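Local coordinates for protein alcohol oxidase (Myceliophthora thermophila, PDB 6F74) that binds FAD and probably works as a flavin-dependent oxidase of the vanillyl-alcohol oxidase type, at residues A[465-479]-A[493-505]. Residues are numbered along the deposited sequence; the frame is centred on the assembly and turned at random.
Sequences VSSNVVLLVSGGQVF and WRVSPFVMISGQG
Leu471 and Val499 form one of three antiparallel hydrogen-bonded pairs joining strands 467-472 and 498-503, neighbours in the sheet beside the flavin. From Leu471, CB lies 4.0 Å from CB of Val499, while CG comes within 4.1 Å of Ile501 CD1. With CG set anti to the carbonyl carbon (chi1 -58°), both methyls close on Ile501 CD1 from one side: CD1 at a tight 3.4 Å, CD2 at 3.6 Å, the side chains crossing at about a right angle. Leu471 CD1 also touches Ile501 CG1 (3.5 Å) and lies by Val499 O. This side chain also touches the FAD-binding residue His246.

On the face of Asn468 and Met500, covered by helices 328-346 and 512-533, Ser502 OG donates to Asn468 OD1 (2.8 Å) from above the carbonyl plane. A water donates to the same OD1 and to Ile501 O, and Asn468 ND2 bonds Val458 O.

Where 493-497 meets helix 477-480, Arg494 bends at chi2 and NH1 reaches a lone pair of Val478 O at 2.7 Å. Arg494 O lies over one face of the Phe479 ring, Gly475 CA over the centre of the other. The contact thus sets an apolar Leu471-Val499-Ile501 cluster near the flavin against the Asn468-Ser502 pair on the other face, while Arg494 joins Val478 O to Asp258 OD2, its salt-bridge partner through NH2.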
loop_
_atom_site.group_PDB
_atom_site.type_symbol
_atom_site.label_atom_id
_atom_site.label_comp_id
_atom_site.label_asym_id
_atom_site.label_seq_id
_atom_site.Cartn_x
_atom_site.Cartn_y
_atom_site.Cartn_z
ATOM N N VAL A 465 -12.281 12.656 14.168
ATOM C CA VAL A 465 -11.162 11.749 14.354
ATOM C C VAL A 465 -10.241 11.837 13.155
ATOM O O VAL A 465 -10.675 11.654 12.016
ATOM C CB VAL A 465 -11.583 10.283 14.534
ATOM C CG1 VAL A 465 -10.340 9.431 14.868
ATOM C CG2 VAL A 465 -12.599 10.186 15.673
ATOM N N SER A 466 -8.972 12.121 13.435
ATOM C CA SER A 466 -7.935 12.182 12.451
ATOM C C SER A 466 -6.891 11.126 12.850
ATOM O O SER A 466 -6.340 11.151 13.968
ATOM C CB SER A 466 -7.348 13.595 12.380
ATOM O OG SER A 466 -8.300 14.514 11.841
ATOM N N SER A 467 -6.628 10.201 11.935
ATOM C CA SER A 467 -5.526 9.268 12.111
ATOM C C SER A 467 -4.233 9.957 11.661
ATOM O O SER A 467 -4.170 10.516 10.543
ATOM C CB SER A 467 -5.731 8.063 11.233
ATOM O OG SER A 467 -5.726 8.525 9.874
ATOM N N ASN A 468 -3.239 9.940 12.538
ATOM C CA ASN A 468 -1.906 10.378 12.178
ATOM C C ASN A 468 -0.931 9.233 12.449
ATOM O O ASN A 468 -1.022 8.557 13.485
ATOM C CB ASN A 468 -1.561 11.624 12.952
ATOM C CG ASN A 468 -2.263 12.838 12.387
ATOM O OD1 ASN A 468 -1.881 13.311 11.303
ATOM N ND2 ASN A 468 -3.308 13.334 13.091
ATOM N N VAL A 469 -0.044 8.986 11.496
ATOM C CA VAL A 469 0.847 7.843 11.566
ATOM C C VAL A 469 2.226 8.293 11.113
ATOM O O VAL A 469 2.366 9.039 10.096
ATOM C CB VAL A 469 0.373 6.679 10.670
ATOM C CG1 VAL A 469 1.294 5.449 10.794
ATOM C CG2 VAL A 469 -1.078 6.302 10.983
ATOM N N VAL A 470 3.231 7.841 11.871
ATOM C CA VAL A 470 4.640 8.002 11.538
ATOM C C VAL A 470 5.220 6.676 11.031
ATOM O O VAL A 470 5.137 5.688 11.737
ATOM C CB VAL A 470 5.444 8.439 12.766
ATOM C CG1 VAL A 470 6.924 8.478 12.453
ATOM C CG2 VAL A 470 5.032 9.841 13.160
ATOM N N LEU A 471 5.804 6.678 9.822
ATOM C CA LEU A 471 6.431 5.482 9.237
ATOM C C LEU A 471 7.934 5.678 9.250
ATOM O O LEU A 471 8.510 6.277 8.338
ATOM C CB LEU A 471 5.938 5.270 7.808
ATOM C CG LEU A 471 4.434 5.113 7.583
ATOM C CD1 LEU A 471 3.752 6.443 7.754
ATOM C CD2 LEU A 471 4.210 4.581 6.175
ATOM N N LEU A 472 8.578 5.238 10.325
ATOM C CA LEU A 472 10.001 5.442 10.459
ATOM C C LEU A 472 10.661 4.277 9.706
ATOM O O LEU A 472 11.122 3.303 10.299
ATOM C CB LEU A 472 10.395 5.510 11.923
ATOM C CG LEU A 472 11.859 5.825 12.213
ATOM C CD1 LEU A 472 12.286 7.183 11.629
ATOM C CD2 LEU A 472 12.067 5.784 13.715
ATOM N N VAL A 473 10.663 4.396 8.388
ATOM C CA VAL A 473 10.961 3.253 7.509
ATOM C C VAL A 473 12.027 3.499 6.486
ATOM O O VAL A 473 12.340 2.604 5.755
ATOM C CB VAL A 473 9.690 2.734 6.794
ATOM C CG1 VAL A 473 8.648 2.299 7.812
ATOM C CG2 VAL A 473 9.108 3.774 5.868
ATOM N N SER A 474 12.595 4.692 6.428
ATOM C CA SER A 474 13.648 4.981 5.477
ATOM C C SER A 474 14.901 5.289 6.293
ATOM O O SER A 474 15.017 4.793 7.410
ATOM C CB SER A 474 13.241 6.091 4.530
ATOM O OG SER A 474 14.269 6.431 3.603
ATOM N N GLY A 475 15.833 6.063 5.752
ATOM C CA GLY A 475 17.136 6.218 6.358
ATOM C C GLY A 475 17.981 4.984 6.100
ATOM O O GLY A 475 17.587 4.107 5.343
ATOM N N GLY A 476 19.144 4.915 6.735
ATOM C CA GLY A 476 20.029 3.735 6.653
ATOM C C GLY A 476 20.276 3.238 5.237
ATOM O O GLY A 476 20.826 3.960 4.405
ATOM N N GLN A 477 19.876 1.999 4.960
ATOM C CA GLN A 477 20.186 1.376 3.666
ATOM C C GLN A 477 19.390 2.027 2.533
ATOM O O GLN A 477 19.862 2.087 1.406
ATOM C CB GLN A 477 19.953 -0.131 3.699
ATOM C CG GLN A 477 20.464 -0.917 2.494
ATOM C CD GLN A 477 21.958 -0.805 2.318
ATOM O OE1 GLN A 477 22.723 -0.961 3.271
ATOM N NE2 GLN A 477 22.381 -0.491 1.091
ATOM N N VAL A 478 18.219 2.580 2.847
ATOM C CA VAL A 478 17.420 3.281 1.842
ATOM C C VAL A 478 18.171 4.507 1.317
ATOM O O VAL A 478 18.126 4.801 0.110
ATOM C CB VAL A 478 16.023 3.697 2.356
ATOM C CG1 VAL A 478 15.200 4.311 1.221
ATOM C CG2 VAL A 478 15.266 2.507 2.935
ATOM N N PHE A 479 18.861 5.208 2.221
ATOM C CA PHE A 479 19.721 6.336 1.849
ATOM C C PHE A 479 20.903 5.831 1.024
ATOM O O PHE A 479 21.186 6.329 -0.058
ATOM C CB PHE A 479 20.218 7.058 3.114
ATOM C CG PHE A 479 19.191 7.966 3.777
ATOM C CD1 PHE A 479 17.863 8.045 3.348
ATOM C CD2 PHE A 479 19.567 8.723 4.877
ATOM C CE1 PHE A 479 16.957 8.883 3.970
ATOM C CE2 PHE A 479 18.646 9.559 5.522
ATOM C CZ PHE A 479 17.349 9.648 5.062
ATOM N N TRP A 493 12.955 9.689 -1.161
ATOM C CA TRP A 493 13.260 8.552 -0.266
ATOM C C TRP A 493 14.706 8.554 0.208
ATOM O O TRP A 493 14.995 8.105 1.317
ATOM C CB TRP A 493 13.022 7.214 -0.958
ATOM C CG TRP A 493 11.603 6.820 -1.025
ATOM C CD1 TRP A 493 10.849 6.713 -2.148
ATOM C CD2 TRP A 493 10.779 6.435 0.068
ATOM N NE1 TRP A 493 9.593 6.277 -1.822
ATOM C CE2 TRP A 493 9.516 6.129 -0.463
ATOM C CE3 TRP A 493 10.976 6.340 1.448
ATOM C CZ2 TRP A 493 8.444 5.703 0.342
ATOM C CZ3 TRP A 493 9.906 5.919 2.245
ATOM C CH2 TRP A 493 8.659 5.613 1.684
ATOM N N ARG A 494 15.600 9.068 -0.637
ATOM C CA ARG A 494 17.000 9.056 -0.342
ATOM C C ARG A 494 17.414 10.127 0.677
ATOM O O ARG A 494 18.538 10.080 1.149
ATOM C CB ARG A 494 17.846 9.199 -1.626
ATOM C CG ARG A 494 17.458 8.261 -2.783
ATOM C CD ARG A 494 17.365 6.821 -2.316
ATOM N NE ARG A 494 17.199 5.903 -3.429
ATOM C CZ ARG A 494 16.945 4.592 -3.321
ATOM N NH1 ARG A 494 16.846 4.000 -2.141
ATOM N NH2 ARG A 494 16.786 3.860 -4.423
ATOM N N VAL A 495 16.535 11.093 0.975
ATOM C CA VAL A 495 16.804 12.134 1.989
ATOM C C VAL A 495 15.833 12.151 3.163
ATOM O O VAL A 495 16.094 12.836 4.139
ATOM C CB VAL A 495 16.911 13.562 1.353
ATOM C CG1 VAL A 495 18.051 13.627 0.344
ATOM C CG2 VAL A 495 15.619 14.026 0.695
ATOM N N SER A 496 14.747 11.378 3.091
ATOM C CA SER A 496 13.684 11.439 4.093
ATOM C C SER A 496 13.661 10.165 4.926
ATOM O O SER A 496 13.403 9.086 4.386
ATOM C CB SER A 496 12.341 11.659 3.401
ATOM O OG SER A 496 12.452 12.739 2.478
ATOM N N PRO A 497 13.948 10.265 6.232
ATOM C CA PRO A 497 14.026 9.034 7.019
ATOM C C PRO A 497 12.674 8.481 7.423
ATOM O O PRO A 497 12.588 7.300 7.762
ATOM C CB PRO A 497 14.850 9.430 8.248
ATOM C CG PRO A 497 14.812 10.911 8.317
ATOM C CD PRO A 497 14.381 11.445 6.993
ATOM N N PHE A 498 11.635 9.313 7.377
ATOM C CA PHE A 498 10.304 8.885 7.732
ATOM C C PHE A 498 9.220 9.554 6.902
ATOM O O PHE A 498 9.464 10.515 6.188
ATOM C CB PHE A 498 10.051 9.087 9.231
ATOM C CG PHE A 498 9.906 10.520 9.668
ATOM C CD1 PHE A 498 11.020 11.256 10.067
ATOM C CD2 PHE A 498 8.654 11.114 9.771
ATOM C CE1 PHE A 498 10.886 12.561 10.492
ATOM C CE2 PHE A 498 8.520 12.418 10.217
ATOM C CZ PHE A 498 9.630 13.147 10.573
ATOM N N VAL A 499 8.022 8.979 6.994
ATOM C CA VAL A 499 6.833 9.468 6.328
ATOM C C VAL A 499 5.792 9.825 7.378
ATOM O O VAL A 499 5.652 9.138 8.381
ATOM C CB VAL A 499 6.261 8.417 5.368
ATOM C CG1 VAL A 499 5.090 8.995 4.574
ATOM C CG2 VAL A 499 7.356 7.926 4.417
ATOM N N MET A 500 5.085 10.930 7.146
ATOM C CA MET A 500 3.880 11.264 7.923
ATOM C C MET A 500 2.684 10.962 7.051
ATOM O O MET A 500 2.655 11.348 5.870
ATOM C CB MET A 500 3.861 12.731 8.337
ATOM C CG MET A 500 4.962 13.084 9.323
ATOM S SD MET A 500 5.235 14.827 9.624
ATOM C CE MET A 500 3.838 15.279 10.627
ATOM N N ILE A 501 1.734 10.221 7.608
ATOM C CA ILE A 501 0.443 9.967 6.987
ATOM C C ILE A 501 -0.638 10.546 7.898
ATOM O O ILE A 501 -0.618 10.340 9.106
ATOM C CB ILE A 501 0.217 8.469 6.796
ATOM C CG1 ILE A 501 1.288 7.938 5.850
ATOM C CG2 ILE A 501 -1.171 8.181 6.249
ATOM C CD1 ILE A 501 1.208 6.469 5.523
ATOM N N SER A 502 -1.555 11.302 7.313
ATOM C CA SER A 502 -2.689 11.878 8.047
ATOM C C SER A 502 -3.947 11.605 7.244
ATOM O O SER A 502 -3.945 11.735 6.036
ATOM C CB SER A 502 -2.484 13.371 8.257
ATOM O OG SER A 502 -3.508 13.942 9.064
ATOM N N GLY A 503 -5.026 11.214 7.898
ATOM C CA GLY A 503 -6.259 10.858 7.154
ATOM C C GLY A 503 -7.513 10.986 8.005
ATOM O O GLY A 503 -7.429 11.213 9.211
ATOM N N GLN A 504 -8.672 10.840 7.352
ATOM C CA GLN A 504 -9.973 10.783 8.030
ATOM C C GLN A 504 -10.845 9.775 7.317
ATOM O O GLN A 504 -10.663 9.506 6.137
ATOM C CB GLN A 504 -10.721 12.130 7.975
ATOM C CG GLN A 504 -9.849 13.324 8.207
ATOM C CD GLN A 504 -10.623 14.645 8.242
ATOM O OE1 GLN A 504 -10.022 15.706 8.144
ATOM N NE2 GLN A 504 -11.954 14.581 8.355
ATOM N N GLY A 505 -11.839 9.267 8.034
ATOM C CA GLY A 505 -12.851 8.368 7.485
ATOM C C GLY A 505 -14.113 9.082 7.030
ATOM O O GLY A 505 -14.332 10.257 7.363
HETATM O O HOH W 1 0.738 12.766 10.521
#